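Local coordinates for protein ribosomal processing cysteine protease Prp (Streptococcus mutans, PDB 2G0I) that probably acts as a cysteine-type peptidase of the Prp family, processing a ribosomal protein during ribosome biogenesis, at residues 38-43 against 125-130. Sequence-based numbering, arbitrary orientation.
Sequences ATFIRR and LGITNL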
loop_
_atom_site.group_PDB
_atom_site.type_symbol
_atom_site.label_atom_id
_atom_site.label_comp_id
_atom_site.label_asym_id
_atom_site.label_seq_id
_atom_site.Cartn_x
_atom_site.Cartn_y
_atom_site.Cartn_z
ATOM N N ALA B 38 13.751 -5.886 -5.466
ATOM C CA ALA B 38 13.528 -5.834 -4.042
ATOM C C ALA B 38 14.169 -7.055 -3.344
ATOM O O ALA B 38 14.008 -8.187 -3.823
ATOM C CB ALA B 38 12.048 -5.807 -3.772
ATOM N N THR B 39 14.853 -6.822 -2.217
ATOM C CA THR B 39 15.517 -7.894 -1.441
ATOM C C THR B 39 15.061 -7.759 -0.010
ATOM O O THR B 39 15.340 -6.730 0.650
ATOM C CB THR B 39 17.075 -7.778 -1.537
ATOM O OG1 THR B 39 17.467 -7.804 -2.909
ATOM C CG2 THR B 39 17.813 -8.873 -0.737
ATOM N N PHE B 40 14.294 -8.750 0.433
ATOM C CA PHE B 40 13.803 -8.814 1.818
ATOM C C PHE B 40 14.699 -9.752 2.612
ATOM O O PHE B 40 15.062 -10.845 2.151
ATOM C CB PHE B 40 12.378 -9.362 1.843
ATOM C CG PHE B 40 11.364 -8.469 1.144
ATOM C CD1 PHE B 40 10.519 -7.642 1.909
ATOM C CD2 PHE B 40 11.206 -8.504 -0.241
ATOM C CE1 PHE B 40 9.573 -6.814 1.313
ATOM C CE2 PHE B 40 10.226 -7.668 -0.866
ATOM C CZ PHE B 40 9.397 -6.828 -0.056
ATOM N N ILE B 41 15.007 -9.352 3.831
ATOM C CA ILE B 41 15.665 -10.264 4.744
ATOM C C ILE B 41 14.751 -10.576 5.914
ATOM O O ILE B 41 14.319 -9.654 6.630
ATOM C CB ILE B 41 16.996 -9.696 5.220
ATOM C CG1 ILE B 41 17.920 -9.512 4.022
ATOM C CG2 ILE B 41 17.623 -10.626 6.360
ATOM C CD1 ILE B 41 19.161 -8.796 4.357
ATOM N N ARG B 42 14.500 -11.876 6.112
ATOM C CA ARG B 42 13.790 -12.410 7.263
ATOM C C ARG B 42 14.850 -13.100 8.163
ATOM O O ARG B 42 15.722 -13.833 7.662
ATOM C CB ARG B 42 12.755 -13.433 6.795
ATOM C CG ARG B 42 11.751 -13.836 7.866
ATOM C CD ARG B 42 10.708 -14.844 7.330
ATOM N NE ARG B 42 9.842 -14.310 6.266
ATOM C CZ ARG B 42 8.694 -13.658 6.473
ATOM N NH1 ARG B 42 8.252 -13.460 7.710
ATOM N NH2 ARG B 42 7.968 -13.235 5.446
ATOM N N ARG B 43 14.797 -12.842 9.466
ATOM C CA ARG B 43 15.713 -13.479 10.432
ATOM C C ARG B 43 14.877 -14.015 11.592
ATOM O O ARG B 43 14.124 -13.273 12.232
ATOM C CB ARG B 43 16.745 -12.478 10.986
ATOM C CG ARG B 43 17.605 -11.761 9.938
ATOM C CD ARG B 43 18.940 -11.126 10.519
ATOM N NE ARG B 43 19.703 -10.499 9.425
ATOM C CZ ARG B 43 19.482 -9.257 8.962
ATOM N NH1 ARG B 43 18.538 -8.480 9.505
ATOM N NH2 ARG B 43 20.215 -8.783 7.959
ATOM N N LEU B 125 3.681 -8.648 0.636
ATOM C CA LEU B 125 2.575 -9.213 -0.170
ATOM C C LEU B 125 2.362 -8.347 -1.423
ATOM O O LEU B 125 2.242 -8.866 -2.527
ATOM C CB LEU B 125 1.287 -9.305 0.660
ATOM C CG LEU B 125 0.088 -9.948 -0.072
ATOM C CD1 LEU B 125 0.372 -11.428 -0.479
ATOM C CD2 LEU B 125 -1.142 -9.870 0.795
ATOM N N GLY B 126 2.351 -7.034 -1.259
ATOM C CA GLY B 126 2.158 -6.135 -2.432
ATOM C C GLY B 126 3.264 -6.196 -3.470
ATOM O O GLY B 126 2.991 -6.240 -4.712
ATOM N N ILE B 127 4.521 -6.171 -3.003
ATOM C CA ILE B 127 5.677 -6.304 -3.904
ATOM C C ILE B 127 5.652 -7.643 -4.627
ATOM O O ILE B 127 5.847 -7.696 -5.851
ATOM C CB ILE B 127 7.029 -6.109 -3.158
ATOM C CG1 ILE B 127 7.112 -4.697 -2.560
ATOM C CG2 ILE B 127 8.248 -6.395 -4.085
ATOM C CD1 ILE B 127 7.094 -3.513 -3.607
ATOM N N THR B 128 5.443 -8.720 -3.875
ATOM C CA THR B 128 5.315 -10.081 -4.458
ATOM C C THR B 128 4.181 -10.142 -5.511
ATOM O O THR B 128 4.340 -10.747 -6.588
ATOM C CB THR B 128 5.135 -11.173 -3.334
ATOM O OG1 THR B 128 6.299 -11.139 -2.495
ATOM C CG2 THR B 128 4.978 -12.596 -3.948
ATOM N N ASN B 129 3.054 -9.504 -5.230
ATOM C CA ASN B 129 1.995 -9.423 -6.265
ATOM C C ASN B 129 2.366 -8.638 -7.549
ATOM O O ASN B 129 2.004 -9.019 -8.677
ATOM C CB ASN B 129 0.641 -9.009 -5.651
ATOM C CG ASN B 129 -0.005 -10.155 -4.872
ATOM O OD1 ASN B 129 0.310 -11.328 -5.107
ATOM N ND2 ASN B 129 -0.903 -9.835 -3.951
ATOM N N LEU B 130 3.148 -7.582 -7.395
ATOM C CA LEU B 130 3.700 -6.870 -8.536
ATOM C C LEU B 130 4.731 -7.697 -9.301
ATOM O O LEU B 130 4.762 -7.639 -10.546
ATOM C CB LEU B 130 4.283 -5.514 -8.087
ATOM C CG LEU B 130 3.270 -4.458 -7.617
ATOM C CD1 LEU B 130 3.934 -3.300 -6.820
ATOM C CD2 LEU B 130 2.534 -3.890 -8.828
#
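Strand 38-43 and helix segment 125-130 come closest at Ala38 and Ile127, whose CA atoms lie 7.9 Å apart, and no hydrogen bond joins the two segments. This is helix-on-sheet packing in a two-layer alpha-beta sandwich. The strand sits inside the mixed sheet, between antiparallel strand 46-53 and parallel strand 138-144. Helices 61-84 and 114-133 pack beside each other in the second layer. All three residues that touch are buried and apolar.

Ala38 and Phe40 are two positions apart on the strand, and both send their CB toward the helix. Ile127 answers them from the helix. Its CG2, anti to the backbone N, is the branch that touches both Ala38 and Phe40, while CB and CG1 meet Phe40. Ile127 CG2 lies 3.9 Å from Ala38 CB. Ile127 CG2 also lies at the edge of the Phe40 ring, in its plane, 4.0 Å from Phe40 CE2. The isoleucine therefore meets the rim of the ring rather than a face.

The Phe40 CG is anti to the carbonyl carbon (chi1 -64°), and from there the ring extends to the helix. Phe120 and Leu124 of the same helix also touch this ring. Ile127 also touches Val70 of helix 61-84, so it packs against both the sheet and the neighbouring helix. It is interior packing, with the side chain of Ile127 about 12 Å from a bound calcium ion. At the far corner of the ring, Phe40 CZ lies 4.0 Å from both CB and CG1 of Ile127.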